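Local coordinates for protein isocitrate dehydrogenase [NAD] subunit 2, mitochondrial (Saccharomyces cerevisiae, PDB 3BLX) that forms one of the two subunit types of the mitochondrial octamer that oxidises isocitrate to 2-oxoglutarate with NAD+ in the citric acid cycle, and also binds RNA, at residues B[130-135]-B[177-182]; B[184-189]-B[239-244]. All coordinates share one frame; numbering follows the deposited sequence.

Contact 1 (B[130-135]-B[177-182])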
loop_
_atom_site.group_PDB
_atom_site.type_symbol
_atom_site.label_atom_id
_atom_site.label_comp_id
_atom_site.label_asym_id
_atom_site.label_seq_id
_atom_site.Cartn_x
_atom_site.Cartn_y
_atom_site.Cartn_z
ATOM N N ASP B 130 24.559 -43.812 -26.907
ATOM C CA ASP B 130 25.881 -43.808 -26.302
ATOM C C ASP B 130 26.469 -42.399 -26.431
ATOM O O ASP B 130 27.238 -42.112 -27.338
ATOM C CB ASP B 130 26.781 -44.886 -26.929
ATOM C CG ASP B 130 28.106 -45.025 -26.211
ATOM O OD1 ASP B 130 28.380 -44.193 -25.311
ATOM O OD2 ASP B 130 28.876 -45.957 -26.548
ATOM N N LEU B 131 26.096 -41.530 -25.501
ATOM C CA LEU B 131 26.394 -40.114 -25.618
ATOM C C LEU B 131 27.514 -39.703 -24.688
ATOM O O LEU B 131 27.629 -40.220 -23.589
ATOM C CB LEU B 131 25.135 -39.321 -25.307
ATOM C CG LEU B 131 24.049 -39.572 -26.339
ATOM C CD1 LEU B 131 22.690 -39.061 -25.891
ATOM C CD2 LEU B 131 24.470 -38.958 -27.661
ATOM N N VAL B 132 28.344 -38.769 -25.136
ATOM C CA VAL B 132 29.384 -38.203 -24.276
ATOM C C VAL B 132 29.333 -36.671 -24.335
ATOM O O VAL B 132 29.495 -36.091 -25.411
ATOM C CB VAL B 132 30.801 -38.704 -24.660
ATOM C CG1 VAL B 132 31.833 -38.090 -23.761
ATOM C CG2 VAL B 132 30.864 -40.194 -24.549
ATOM N N LEU B 133 29.099 -36.031 -23.183
ATOM C CA LEU B 133 29.057 -34.573 -23.080
ATOM C C LEU B 133 30.114 -34.027 -22.114
ATOM O O LEU B 133 30.183 -34.445 -20.974
ATOM C CB LEU B 133 27.673 -34.117 -22.643
ATOM C CG LEU B 133 27.479 -32.602 -22.498
ATOM C CD1 LEU B 133 27.699 -31.918 -23.818
ATOM C CD2 LEU B 133 26.110 -32.244 -21.960
ATOM N N ILE B 134 30.955 -33.114 -22.577
ATOM C CA ILE B 134 31.896 -32.447 -21.699
ATOM C C ILE B 134 31.412 -31.000 -21.504
ATOM O O ILE B 134 31.175 -30.277 -22.460
ATOM C CB ILE B 134 33.332 -32.448 -22.259
ATOM C CG1 ILE B 134 33.987 -33.815 -22.094
ATOM C CG2 ILE B 134 34.195 -31.497 -21.494
ATOM C CD1 ILE B 134 33.533 -34.819 -23.055
ATOM N N ARG B 135 31.236 -30.574 -20.263
ATOM C CA ARG B 135 30.779 -29.223 -20.023
ATOM C C ARG B 135 31.761 -28.439 -19.154
ATOM O O ARG B 135 32.430 -29.015 -18.310
ATOM C CB ARG B 135 29.376 -29.244 -19.435
ATOM C CG ARG B 135 29.330 -29.229 -17.944
ATOM C CD ARG B 135 28.204 -28.275 -17.468
ATOM N NE ARG B 135 27.910 -28.404 -16.039
ATOM C CZ ARG B 135 27.372 -29.487 -15.473
ATOM N NH1 ARG B 135 27.052 -30.557 -16.200
ATOM N NH2 ARG B 135 27.155 -29.511 -14.167
ATOM N N ARG B 177 39.920 -38.312 -29.006
ATOM C CA ARG B 177 41.048 -39.119 -29.435
ATOM C C ARG B 177 41.228 -40.334 -28.511
ATOM O O ARG B 177 41.258 -41.467 -28.970
ATOM C CB ARG B 177 42.299 -38.251 -29.472
ATOM C CG ARG B 177 43.606 -38.992 -29.494
ATOM C CD ARG B 177 44.767 -38.008 -29.341
ATOM N NE ARG B 177 44.897 -37.177 -30.531
ATOM C CZ ARG B 177 45.679 -36.108 -30.604
ATOM N NH1 ARG B 177 46.374 -35.757 -29.530
ATOM N NH2 ARG B 177 45.762 -35.396 -31.735
ATOM N N ALA B 178 41.300 -40.095 -27.208
ATOM C CA ALA B 178 41.475 -41.157 -26.211
ATOM C C ALA B 178 40.378 -42.248 -26.093
ATOM O O ALA B 178 40.609 -43.281 -25.487
ATOM C CB ALA B 178 41.751 -40.545 -24.835
ATOM N N ILE B 179 39.200 -42.039 -26.651
ATOM C CA ILE B 179 38.188 -43.082 -26.628
ATOM C C ILE B 179 37.797 -43.453 -28.053
ATOM O O ILE B 179 36.791 -44.136 -28.262
ATOM C CB ILE B 179 36.902 -42.656 -25.876
ATOM C CG1 ILE B 179 36.316 -41.370 -26.461
ATOM C CG2 ILE B 179 37.161 -42.459 -24.405
ATOM C CD1 ILE B 179 34.930 -41.056 -25.931
ATOM N N GLY B 180 38.576 -42.979 -29.027
ATOM C CA GLY B 180 38.346 -43.298 -30.429
ATOM C C GLY B 180 37.062 -42.780 -31.071
ATOM O O GLY B 180 36.249 -43.532 -31.590
ATOM N N ARG B 181 36.867 -41.474 -31.039
ATOM C CA ARG B 181 35.737 -40.896 -31.730
ATOM C C ARG B 181 36.222 -39.816 -32.688
ATOM O O ARG B 181 37.064 -38.966 -32.337
ATOM C CB ARG B 181 34.712 -40.349 -30.734
ATOM C CG ARG B 181 33.655 -41.352 -30.276
ATOM C CD ARG B 181 33.171 -41.010 -28.874
ATOM N NE ARG B 181 31.718 -41.084 -28.717
ATOM C CZ ARG B 181 31.098 -41.924 -27.897
ATOM N NH1 ARG B 181 31.809 -42.765 -27.166
ATOM N NH2 ARG B 181 29.776 -41.918 -27.810
ATOM N N PRO B 182 35.693 -39.856 -33.912
ATOM C CA PRO B 182 36.080 -38.966 -35.009
ATOM C C PRO B 182 35.688 -37.497 -34.751
ATOM O O PRO B 182 36.559 -36.634 -34.910
ATOM C CB PRO B 182 35.304 -39.520 -36.220
ATOM C CG PRO B 182 34.594 -40.736 -35.755
ATOM C CD PRO B 182 34.571 -40.742 -34.260
#
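The polar part of this contact is made at the tip of a single long side chain. R181 reaches across from the loop after helix 162-178 and brings NH2 to 2.6 Å from the backbone O of D130, which lies at the edge of the guanidinium, near its plane. The carboxylate of D130, its CG anti to the backbone N (chi1 -173°), adds a long salt bridge. In it D130 OD1 lies 3.7 Å from R181 NH2. The two flat groups stand almost perpendicular, 86° apart, so they do not pair side by side. A weak hydrogen bond from NE to A238 O steadies the arginine further back.

Apolar contact fills in beside the charges. V132 CG2 sits over one face of the guanidinium, offset toward its rim and 3.8 Å from R181 CZ; a branched aliphatic residue can cover that face without competing for its N-H groups. I179 CD1 approaches the same methyl more loosely.

In the backbone, G180 is the C-prime residue of a Schellman motif, its positive phi (66°) easily adopted by glycine, and R181 N turns back to A176 O. The motif ends helix 162-178 and directs the chain, beside strand 130-136, toward strand 183-188 of the central sheet.

Contact 2 (B[184-189]-B[239-244]); sequences VIVVHK and VSVCPN
Three main-chain hydrogen bonds join strands 184-188 and 239-242 as parallel neighbours. I185 uses both of its backbone polar groups: its N donates to V239 O at 2.9 Å, and its O accepts from V241 N, also at 2.9 Å. In both bonds the donor stands above the carbonyl plane. The third, V187 N to V241 O at 3.0 Å, is nearly straight (175° at the hydrogen) and runs almost along the C=O axis. CA-H...O contacts fill the intervals, with S240 CA lying 3.2 Å from I185 O. Beyond the ladder P243, which has no N-H to offer, rests CD 3.3 Å from V187 O.

Next come the side chains, mostly beta-branched valines that suit both an extended backbone and a dry interior. V184, V186, V239 and V241 share one face, where CG2 of V186 meets CG2 of V241 at 3.9 Å, the two side chains crossing obliquely. I185 and S240 occupy the opposite face. At the C-terminal end V187 CB lies alongside C242 CB. H188 gives ND1 to K189 O, 3.1 Å away, a bond that ties its ring to the strand's exit. K189, poorly ordered here and probably critical for catalysis as in relatives, has weak, long ion pairs to D222 and to E135 of a neighbouring IDH1 subunit.

Helix 162-178 covers the valine face through F173, A172 and A176, while F200 and A204 of helix 195-208 pack on V186. Strand 215-220 flanks 184-188 on one edge and strand 130-136 flanks 239-242 on the other; helix 195-208 makes the beta-alpha-beta connection from 183-188 to 215-220.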
loop_
_atom_site.group_PDB
_atom_site.type_symbol
_atom_site.label_atom_id
_atom_site.label_comp_id
_atom_site.label_asym_id
_atom_site.label_seq_id
_atom_site.Cartn_x
_atom_site.Cartn_y
_atom_site.Cartn_z
ATOM N N VAL B 184 34.245 -34.016 -32.749
ATOM C CA VAL B 184 33.826 -33.255 -31.580
ATOM C C VAL B 184 32.893 -32.163 -32.048
ATOM O O VAL B 184 33.187 -31.419 -32.974
ATOM C CB VAL B 184 34.979 -32.706 -30.725
ATOM C CG1 VAL B 184 36.271 -33.467 -31.002
ATOM C CG2 VAL B 184 35.142 -31.242 -30.940
ATOM N N ILE B 185 31.722 -32.148 -31.442
ATOM C CA ILE B 185 30.690 -31.172 -31.748
ATOM C C ILE B 185 30.617 -30.087 -30.670
ATOM O O ILE B 185 30.345 -30.384 -29.505
ATOM C CB ILE B 185 29.338 -31.868 -31.829
ATOM C CG1 ILE B 185 29.391 -32.951 -32.916
ATOM C CG2 ILE B 185 28.247 -30.858 -32.055
ATOM C CD1 ILE B 185 28.143 -33.766 -33.010
ATOM N N VAL B 186 30.895 -28.845 -31.050
ATOM C CA VAL B 186 30.658 -27.728 -30.156
ATOM C C VAL B 186 29.193 -27.328 -30.282
ATOM O O VAL B 186 28.718 -27.054 -31.383
ATOM C CB VAL B 186 31.526 -26.514 -30.489
ATOM C CG1 VAL B 186 30.999 -25.335 -29.751
ATOM C CG2 VAL B 186 32.955 -26.747 -30.096
ATOM N N VAL B 187 28.485 -27.335 -29.153
ATOM C CA VAL B 187 27.086 -26.900 -29.063
ATOM C C VAL B 187 27.000 -25.470 -28.510
ATOM O O VAL B 187 27.643 -25.142 -27.512
ATOM C CB VAL B 187 26.248 -27.856 -28.186
ATOM C CG1 VAL B 187 24.874 -27.299 -27.929
ATOM C CG2 VAL B 187 26.112 -29.177 -28.862
ATOM N N HIS B 188 26.217 -24.621 -29.165
ATOM C CA HIS B 188 26.157 -23.219 -28.807
ATOM C C HIS B 188 24.804 -22.674 -29.210
ATOM O O HIS B 188 24.028 -23.372 -29.843
ATOM C CB HIS B 188 27.251 -22.464 -29.538
ATOM C CG HIS B 188 27.102 -22.509 -31.021
ATOM N ND1 HIS B 188 26.640 -21.437 -31.752
ATOM C CD2 HIS B 188 27.315 -23.510 -31.909
ATOM C CE1 HIS B 188 26.590 -21.769 -33.030
ATOM N NE2 HIS B 188 26.987 -23.023 -33.150
ATOM N N LYS B 189 24.519 -21.429 -28.828
ATOM C CA LYS B 189 23.277 -20.733 -29.199
ATOM C C LYS B 189 23.605 -19.650 -30.259
ATOM O O LYS B 189 24.772 -19.312 -30.450
ATOM C CB LYS B 189 22.591 -20.136 -27.962
ATOM C CG LYS B 189 21.085 -20.365 -27.879
ATOM C CD LYS B 189 20.414 -20.162 -29.239
ATOM C CE LYS B 189 18.988 -19.623 -29.114
ATOM N NZ LYS B 189 18.040 -20.553 -28.442
ATOM N N VAL B 239 31.868 -36.584 -29.545
ATOM C CA VAL B 239 31.974 -36.004 -28.226
ATOM C C VAL B 239 31.505 -34.537 -28.269
ATOM O O VAL B 239 32.071 -33.711 -28.989
ATOM C CB VAL B 239 33.410 -36.085 -27.776
ATOM C CG1 VAL B 239 33.739 -35.005 -26.776
ATOM C CG2 VAL B 239 33.651 -37.429 -27.196
ATOM N N SER B 240 30.454 -34.223 -27.526
ATOM C CA SER B 240 29.968 -32.841 -27.455
ATOM C C SER B 240 30.658 -31.991 -26.365
ATOM O O SER B 240 30.848 -32.456 -25.241
ATOM C CB SER B 240 28.471 -32.857 -27.221
ATOM O OG SER B 240 27.826 -33.660 -28.181
ATOM N N VAL B 241 31.067 -30.766 -26.699
ATOM C CA VAL B 241 31.358 -29.769 -25.663
ATOM C C VAL B 241 30.388 -28.589 -25.670
ATOM O O VAL B 241 29.917 -28.167 -26.702
ATOM C CB VAL B 241 32.729 -29.161 -25.806
ATOM C CG1 VAL B 241 33.648 -29.712 -24.792
ATOM C CG2 VAL B 241 33.210 -29.311 -27.218
ATOM N N CYS B 242 30.134 -28.015 -24.510
ATOM C CA CYS B 242 29.325 -26.795 -24.469
ATOM C C CYS B 242 29.770 -25.891 -23.352
ATOM O O CYS B 242 30.456 -26.337 -22.411
ATOM C CB CYS B 242 27.856 -27.136 -24.302
ATOM S SG CYS B 242 27.507 -28.006 -22.771
ATOM N N PRO B 243 29.399 -24.604 -23.446
ATOM C CA PRO B 243 29.689 -23.645 -22.369
ATOM C C PRO B 243 28.883 -24.011 -21.127
ATOM O O PRO B 243 27.891 -24.740 -21.232
ATOM C CB PRO B 243 29.223 -22.306 -22.937
ATOM C CG PRO B 243 29.041 -22.520 -24.411
ATOM C CD PRO B 243 28.714 -23.971 -24.587
ATOM N N ASN B 244 29.315 -23.538 -19.965
ATOM C CA ASN B 244 28.666 -23.930 -18.710
ATOM C C ASN B 244 27.134 -23.725 -18.694
ATOM O O ASN B 244 26.410 -24.509 -18.076
ATOM C CB ASN B 244 29.338 -23.222 -17.527
ATOM C CG ASN B 244 28.566 -23.388 -16.235
ATOM O OD1 ASN B 244 27.919 -22.447 -15.774
ATOM N ND2 ASN B 244 28.611 -24.586 -15.651
#

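Overall arrangement
Contacts 1 and 2, their centres 12 Å apart, join in one sheet because strand 130-136 lies beside strand 238-242. S240 is one point of the join: its N lies 3.0 Å from V132 O and its O 2.7 Å from I134 N, both probable hydrogen bonds. Helix 162-178 packs on the valine face of contact 2, its end and the following loop supply the second half of contact 1, and that loop runs on into strand 183-188. The C-terminal ends of parallel strands 130-136 and 183-188 lead to the catalytic site. There R135, substrate-binding by similarity, has its side chain about 4 Å from that of C242 and bonded to Y142, while K189 follows strand 184-188.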